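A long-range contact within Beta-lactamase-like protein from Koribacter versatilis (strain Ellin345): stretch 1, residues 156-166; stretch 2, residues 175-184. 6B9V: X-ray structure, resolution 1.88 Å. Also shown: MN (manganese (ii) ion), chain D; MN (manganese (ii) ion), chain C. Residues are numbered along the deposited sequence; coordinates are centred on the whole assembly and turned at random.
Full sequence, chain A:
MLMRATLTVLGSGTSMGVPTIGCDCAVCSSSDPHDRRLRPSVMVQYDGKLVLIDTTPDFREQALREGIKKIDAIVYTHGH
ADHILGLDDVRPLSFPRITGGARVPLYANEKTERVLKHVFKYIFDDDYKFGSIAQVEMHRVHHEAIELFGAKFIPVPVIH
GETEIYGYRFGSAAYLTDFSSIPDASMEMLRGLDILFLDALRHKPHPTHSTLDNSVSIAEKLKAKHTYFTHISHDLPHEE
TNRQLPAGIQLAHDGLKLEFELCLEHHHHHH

Stretch 1, residues 156-166: VPVIHGETEIY
Stretch 2 (175-184) YLTDFSSIPD

Metal sites are often assembled where a strand and a neighbouring loop are held in fixed register by a few backbone hydrogen bonds, and this contact is a compact example. The strongest polar link is the shared manganese ion of chain D, bound by His160 NE2 at 2.2 Å and Asp178 OD1 at 2.4 Å. Asp178 OD1 also binds the chain C manganese at 2.2 Å, so one carboxylate oxygen bridges the two ions; further ligands come from elsewhere in the structure. NE2 of His160 lies 3.3 Å from OD1 of Asp178 because both bind the same metal, not because they hydrogen-bond.

Backbone hydrogen bonds accompany this shared site. Residues 156-160 and 163-166 form a hairpin, with Val158 N to Ile165 O and Ile165 N to Val158 O both 2.9 Å, and its turn passes through Gly161 at a positive phi of 79°. Against the first strand, Ile159 and Ser181 make a single antiparallel bridge, their CA atoms 5.2 Å apart. Ile159 N donates to Ser181 O at 2.9 Å, and Ile159 O receives both Ser180 N at 2.7 Å and Ser181 N at 3.2 Å. Phe179 CA adds a CA-H...O contact to the same Ile159 O at 3.3 Å. Ser180, with chi1 p, turns its hydroxyl to the hairpin, where Gly161 N donates to Ser180 OG at 2.9 Å. Water 1 joins the two serines, 2.7 Å from Ser180 OG and 2.8 Å from Ser181 OG.

Asp178 has phi/psi of 55/57, a left-handed conformation, and its CA-to-CB bond points toward stretch 1. Its CB sits over the face of the His160 ring, 3.6 Å from the centroid and 14° off the normal, a CH-pi contact. His160 is t with chi2 of 18°, and Asp178 is m with chi2 of -112°. Water 2 gives a further link, donating to Tyr166 O at 2.7 Å and accepting from Thr177 N at 2.9 Å.

Packing completes the contact, which buries 584 Å² in total. Val158, chi1 m, meets three apolar side chains: its CG1 lies 3.5 Å from Leu176 CD2 and 4.0 Å from Ile182 CG1, while its CB is 3.8 Å from Phe179 CB. Ile159, m at both chi angles, places CG1 4.2 Å from Pro183 CG. Pro183, the N-cap residue before a helix, also brings CD to 3.4 Å from Pro157 O. Ile165, p then t, brings CD1 to 3.3 Å from Asp178 O and 3.9 Å from Asp178 CB, so its methyl lies against the backbone and CB of the metal ligand.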

ATOM      1  N   VAL A 156     -15.400 -21.488  -4.578  1.00 20.18           N
ATOM      2  CA  VAL A 156     -15.439 -22.525  -3.565  1.00 23.56           C
ATOM      3  C   VAL A 156     -15.750 -21.876  -2.229  1.00 18.33           C
ATOM      4  O   VAL A 156     -14.907 -21.173  -1.680  1.00 16.91           O
ATOM      5  CB  VAL A 156     -14.101 -23.280  -3.470  1.00 22.73           C
ATOM      6  CG1 VAL A 156     -14.168 -24.368  -2.373  1.00 17.38           C
ATOM      7  CG2 VAL A 156     -13.745 -23.889  -4.821  1.00 21.36           C
ATOM      8  N   PRO A 157     -16.969 -22.072  -1.722  1.00 19.46           N
ATOM      9  CA  PRO A 157     -17.308 -21.421  -0.452  1.00 18.54           C
ATOM     10  C   PRO A 157     -16.424 -21.904   0.686  1.00 23.02           C
ATOM     11  O   PRO A 157     -16.249 -23.113   0.841  1.00 20.40           O
ATOM     12  CB  PRO A 157     -18.766 -21.825  -0.224  1.00 21.57           C
ATOM     13  CG  PRO A 157     -19.296 -22.187  -1.626  1.00 23.91           C
ATOM     14  CD  PRO A 157     -18.115 -22.778  -2.329  1.00 21.43           C
ATOM     15  N   VAL A 158     -15.855 -20.972   1.446  1.00 19.09           N
ATOM     16  CA  VAL A 158     -15.190 -21.317   2.697  1.00 20.73           C
ATOM     17  C   VAL A 158     -15.704 -20.386   3.805  1.00 23.06           C
ATOM     18  O   VAL A 158     -16.306 -19.345   3.521  1.00 21.35           O
ATOM     19  CB  VAL A 158     -13.642 -21.244   2.588  1.00 19.46           C
ATOM     20  CG1 VAL A 158     -13.129 -22.244   1.533  1.00 17.02           C
ATOM     21  CG2 VAL A 158     -13.143 -19.828   2.247  1.00 19.11           C
ATOM     22  N   ILE A 159     -15.478 -20.775   5.058  1.00 18.53           N
ATOM     23  CA  ILE A 159     -15.977 -20.013   6.198  1.00 20.73           C
ATOM     24  C   ILE A 159     -14.825 -19.292   6.908  1.00 22.21           C
ATOM     25  O   ILE A 159     -13.870 -19.916   7.354  1.00 20.92           O
ATOM     26  CB  ILE A 159     -16.723 -20.924   7.180  1.00 18.32           C
ATOM     27  CG1 ILE A 159     -17.896 -21.598   6.468  1.00 25.56           C
ATOM     28  CG2 ILE A 159     -17.216 -20.123   8.391  1.00 21.86           C
ATOM     29  CD1 ILE A 159     -18.906 -20.607   5.899  1.00 28.25           C
ATOM     30  N   HIS A 160     -14.943 -17.966   6.980  1.00 20.88           N
ATOM     31  CA  HIS A 160     -13.931 -17.048   7.500  1.00 18.31           C
ATOM     32  C   HIS A 160     -14.528 -16.541   8.807  1.00 18.57           C
ATOM     33  O   HIS A 160     -15.219 -15.518   8.832  1.00 22.35           O
ATOM     34  CB  HIS A 160     -13.673 -15.922   6.476  1.00 16.77           C
ATOM     35  CG  HIS A 160     -12.524 -15.000   6.797  1.00 21.15           C
ATOM     36  ND1 HIS A 160     -11.530 -15.315   7.691  1.00 16.81           N
ATOM     37  CD2 HIS A 160     -12.199 -13.789   6.272  1.00 18.20           C
ATOM     38  CE1 HIS A 160     -10.642 -14.322   7.727  1.00 15.71           C
ATOM     39  NE2 HIS A 160     -11.027 -13.390   6.884  1.00 16.31           N
ATOM     40  N   GLY A 161     -14.332 -17.330   9.864  1.00 16.82           N
ATOM     41  CA  GLY A 161     -14.963 -17.097  11.158  1.00 21.76           C
ATOM     42  C   GLY A 161     -16.407 -17.569  11.175  1.00 29.21           C
ATOM     43  O   GLY A 161     -16.696 -18.730  11.443  1.00 26.46           O
ATOM     44  N   GLU A 162     -17.328 -16.651  10.918  1.00 24.35           N
ATOM     45  CA  GLU A 162     -18.694 -17.044  10.602  1.00 31.41           C
ATOM     46  C   GLU A 162     -19.178 -16.412   9.288  1.00 34.38           C
ATOM     47  O   GLU A 162     -20.360 -16.516   8.952  1.00 35.28           O
ATOM     48  CB  GLU A 162     -19.638 -16.674  11.751  1.00 37.99           C
ATOM     49  CG  GLU A 162     -19.675 -15.198  12.078  1.00 47.92           C
ATOM     50  CD  GLU A 162     -20.451 -14.912  13.352  1.00 57.66           C
ATOM     51  OE1 GLU A 162     -21.091 -15.851  13.882  1.00 57.37           O
ATOM     52  OE2 GLU A 162     -20.416 -13.753  13.825  1.00 64.85           O
ATOM     53  N   THR A 163     -18.270 -15.775   8.545  1.00 29.35           N
ATOM     54  CA  THR A 163     -18.646 -15.150   7.272  1.00 27.32           C
ATOM     55  C   THR A 163     -18.293 -16.050   6.085  1.00 28.65           C
ATOM     56  O   THR A 163     -17.161 -16.478   5.988  1.00 25.83           O
ATOM     57  CB  THR A 163     -17.929 -13.793   7.095  1.00 37.03           C
ATOM     58  OG1 THR A 163     -18.274 -12.923   8.180  1.00 42.57           O
ATOM     59  CG2 THR A 163     -18.292 -13.136   5.757  1.00 34.84           C
ATOM     60  N   GLU A 164     -19.231 -16.337   5.183  1.00 24.65           N
ATOM     61  CA  GLU A 164     -18.876 -17.130   3.990  1.00 24.87           C
ATOM     62  C   GLU A 164     -18.151 -16.255   2.960  1.00 21.65           C
ATOM     63  O   GLU A 164     -18.629 -15.180   2.612  1.00 25.42           O
ATOM     64  CB  GLU A 164     -20.106 -17.775   3.345  1.00 28.36           C
ATOM     65  CG  GLU A 164     -19.758 -18.616   2.102  1.00 33.37           C
ATOM     66  CD  GLU A 164     -20.978 -19.173   1.379  1.00 40.36           C
ATOM     67  OE1 GLU A 164     -21.543 -20.180   1.846  1.00 45.59           O
ATOM     68  OE2 GLU A 164     -21.361 -18.613   0.333  1.00 45.90           O
ATOM     69  N   ILE A 165     -16.993 -16.715   2.493  1.00 16.94           N
ATOM     70  CA  ILE A 165     -16.237 -16.030   1.434  1.00 16.96           C
ATOM     71  C   ILE A 165     -15.881 -17.074   0.369  1.00 19.03           C
ATOM     72  O   ILE A 165     -16.294 -18.230   0.478  1.00 21.88           O
ATOM     73  CB  ILE A 165     -14.945 -15.339   1.965  1.00 16.91           C
ATOM     74  CG1 ILE A 165     -13.909 -16.371   2.410  1.00 16.99           C
ATOM     75  CG2 ILE A 165     -15.285 -14.384   3.112  1.00 16.17           C
ATOM     76  CD1 ILE A 165     -12.478 -15.791   2.542  1.00 18.32           C
ATOM     77  N   TYR A 166     -15.127 -16.675  -0.652  1.00 16.80           N
ATOM     78  CA  TYR A 166     -14.741 -17.610  -1.718  1.00 20.46           C
ATOM     79  C   TYR A 166     -13.251 -17.893  -1.804  1.00 17.12           C
ATOM     80  O   TYR A 166     -12.415 -16.992  -1.677  1.00 16.72           O
ATOM     81  CB  TYR A 166     -15.181 -17.086  -3.096  1.00 15.69           C
ATOM     82  CG  TYR A 166     -16.661 -17.215  -3.387  1.00 24.72           C
ATOM     83  CD1 TYR A 166     -17.394 -18.300  -2.922  1.00 30.04           C
ATOM     84  CD2 TYR A 166     -17.323 -16.246  -4.129  1.00 25.77           C
ATOM     85  CE1 TYR A 166     -18.756 -18.416  -3.190  1.00 32.46           C
ATOM     86  CE2 TYR A 166     -18.681 -16.350  -4.400  1.00 31.64           C
ATOM     87  CZ  TYR A 166     -19.390 -17.437  -3.930  1.00 31.27           C
ATOM     88  OH  TYR A 166     -20.738 -17.536  -4.203  1.00 30.13           O
ATOM     89  N   TYR A 175      -6.999 -22.089  -4.908  1.00 15.71           N
ATOM     90  CA  TYR A 175      -6.468 -21.066  -4.031  1.00 13.86           C
ATOM     91  C   TYR A 175      -7.509 -20.738  -2.975  1.00 15.65           C
ATOM     92  O   TYR A 175      -8.575 -20.192  -3.286  1.00 14.83           O
ATOM     93  CB  TYR A 175      -6.095 -19.826  -4.837  1.00 13.99           C
ATOM     94  CG  TYR A 175      -5.518 -18.707  -4.005  1.00 17.52           C
ATOM     95  CD1 TYR A 175      -4.203 -18.753  -3.569  1.00 11.05           C
ATOM     96  CD2 TYR A 175      -6.294 -17.602  -3.657  1.00 14.58           C
ATOM     97  CE1 TYR A 175      -3.655 -17.706  -2.801  1.00 10.61           C
ATOM     98  CE2 TYR A 175      -5.760 -16.564  -2.887  1.00 16.83           C
ATOM     99  CZ  TYR A 175      -4.443 -16.625  -2.469  1.00 13.72           C
ATOM    100  OH  TYR A 175      -3.904 -15.591  -1.708  1.00 15.28           O
ATOM    101  N   LEU A 176      -7.202 -21.076  -1.727  1.00 13.42           N
ATOM    102  CA  LEU A 176      -8.124 -20.860  -0.611  1.00 15.02           C
ATOM    103  C   LEU A 176      -7.430 -20.146   0.533  1.00 20.88           C
ATOM    104  O   LEU A 176      -6.611 -20.739   1.224  1.00 25.66           O
ATOM    105  CB  LEU A 176      -8.674 -22.183  -0.073  1.00 20.15           C
ATOM    106  CG  LEU A 176      -9.892 -22.808  -0.750  1.00 18.90           C
ATOM    107  CD1 LEU A 176      -9.555 -23.299  -2.126  1.00 26.11           C
ATOM    108  CD2 LEU A 176     -10.386 -23.948   0.133  1.00 32.27           C
ATOM    109  N   THR A 177      -7.777 -18.896   0.765  1.00 16.04           N
ATOM    110  CA  THR A 177      -7.145 -18.158   1.859  1.00 16.67           C
ATOM    111  C   THR A 177      -8.211 -17.673   2.833  1.00 15.14           C
ATOM    112  O   THR A 177      -9.403 -17.707   2.508  1.00 15.70           O
ATOM    113  CB  THR A 177      -6.313 -16.971   1.325  1.00 20.87           C
ATOM    114  OG1 THR A 177      -5.629 -16.342   2.417  1.00 18.45           O
ATOM    115  CG2 THR A 177      -7.208 -15.951   0.604  1.00 14.22           C
ATOM    116  N   ASP A 178      -7.784 -17.240   4.026  1.00 11.90           N
ATOM    117  CA  ASP A 178      -8.691 -16.638   5.009  1.00 16.39           C
ATOM    118  C   ASP A 178      -9.885 -17.534   5.337  1.00 21.49           C
ATOM    119  O   ASP A 178     -11.045 -17.137   5.175  1.00 18.24           O
ATOM    120  CB  ASP A 178      -9.201 -15.275   4.520  1.00 15.58           C
ATOM    121  CG  ASP A 178      -8.095 -14.213   4.451  1.00 15.04           C
ATOM    122  OD1 ASP A 178      -8.125 -13.243   5.243  1.00 15.71           O
ATOM    123  OD2 ASP A 178      -7.208 -14.362   3.607  1.00 16.09           O
ATOM    124  N   PHE A 179      -9.621 -18.752   5.781  1.00 15.53           N
ATOM    125  CA  PHE A 179     -10.721 -19.576   6.268  1.00 17.07           C
ATOM    126  C   PHE A 179     -10.365 -20.146   7.615  1.00 15.31           C
ATOM    127  O   PHE A 179      -9.177 -20.382   7.909  1.00 15.18           O
ATOM    128  CB  PHE A 179     -11.066 -20.721   5.299  1.00 16.86           C
ATOM    129  CG  PHE A 179      -9.978 -21.754   5.163  1.00 16.84           C
ATOM    130  CD1 PHE A 179      -9.881 -22.813   6.061  1.00 17.65           C
ATOM    131  CD2 PHE A 179      -9.058 -21.673   4.126  1.00 21.60           C
ATOM    132  CE1 PHE A 179      -8.866 -23.759   5.942  1.00 16.62           C
ATOM    133  CE2 PHE A 179      -8.048 -22.623   3.988  1.00 18.41           C
ATOM    134  CZ  PHE A 179      -7.941 -23.659   4.910  1.00 16.13           C
ATOM    135  N   SER A 180     -11.403 -20.362   8.410  1.00 17.03           N
ATOM    136  CA  SER A 180     -11.291 -21.130   9.643  1.00 22.75           C
ATOM    137  C   SER A 180     -11.855 -22.527   9.417  1.00 18.52           C
ATOM    138  O   SER A 180     -11.504 -23.461  10.129  1.00 21.62           O
ATOM    139  CB  SER A 180     -12.004 -20.423  10.798  1.00 19.89           C
ATOM    140  OG  SER A 180     -13.321 -20.016  10.457  1.00 22.17           O
ATOM    141  N   SER A 181     -12.727 -22.682   8.427  1.00 18.53           N
ATOM    142  CA  SER A 181     -13.217 -24.028   8.093  1.00 20.43           C
ATOM    143  C   SER A 181     -13.713 -24.110   6.652  1.00 22.66           C
ATOM    144  O   SER A 181     -13.996 -23.087   6.005  1.00 18.92           O
ATOM    145  CB  SER A 181     -14.324 -24.474   9.059  1.00 26.59           C
ATOM    146  OG  SER A 181     -15.500 -23.689   8.928  1.00 23.37           O
ATOM    147  N   ILE A 182     -13.778 -25.338   6.150  1.00 20.86           N
ATOM    148  CA  ILE A 182     -14.219 -25.607   4.796  1.00 21.50           C
ATOM    149  C   ILE A 182     -15.367 -26.600   4.843  1.00 24.92           C
ATOM    150  O   ILE A 182     -15.203 -27.731   5.328  1.00 23.63           O
ATOM    151  CB  ILE A 182     -13.077 -26.162   3.925  1.00 23.30           C
ATOM    152  CG1 ILE A 182     -11.871 -25.215   3.940  1.00 21.32           C
ATOM    153  CG2 ILE A 182     -13.558 -26.379   2.493  1.00 17.90           C
ATOM    154  CD1 ILE A 182     -10.628 -25.796   3.278  1.00 23.36           C
ATOM    155  N   PRO A 183     -16.544 -26.177   4.358  1.00 24.76           N
ATOM    156  CA  PRO A 183     -17.743 -27.025   4.362  1.00 27.00           C
ATOM    157  C   PRO A 183     -17.510 -28.352   3.628  1.00 23.02           C
ATOM    158  O   PRO A 183     -16.655 -28.418   2.739  1.00 21.37           O
ATOM    159  CB  PRO A 183     -18.782 -26.175   3.627  1.00 27.95           C
ATOM    160  CG  PRO A 183     -18.286 -24.751   3.763  1.00 27.19           C
ATOM    161  CD  PRO A 183     -16.793 -24.856   3.750  1.00 23.06           C
ATOM    162  N   ASP A 184     -18.253 -29.389   3.995  1.00 24.28           N
ATOM    163  CA  ASP A 184     -18.092 -30.704   3.357  1.00 31.98           C
ATOM    164  C   ASP A 184     -18.225 -30.625   1.836  1.00 25.73           C
ATOM    165  O   ASP A 184     -17.401 -31.178   1.072  1.00 28.31           O
ATOM    166  CB  ASP A 184     -19.120 -31.704   3.911  1.00 34.33           C
ATOM    167  CG  ASP A 184     -18.884 -32.035   5.375  1.00 42.14           C
ATOM    168  OD1 ASP A 184     -17.782 -31.745   5.891  1.00 39.14           O
ATOM    169  OD2 ASP A 184     -19.801 -32.597   6.010  1.00 49.81           O
TER
HETATM  170 MN    MN D 302      -9.915 -11.749   5.834  1.00 16.40          MN
HETATM  171 MN    MN C 301      -6.535 -11.753   4.954  1.00 14.95          MN
HETATM  172  O   HOH W   1     -15.232 -21.870  10.974  1.00 32.53           O
HETATM  173  O   HOH W   2     -10.299 -17.788  -0.160  1.00 18.21           O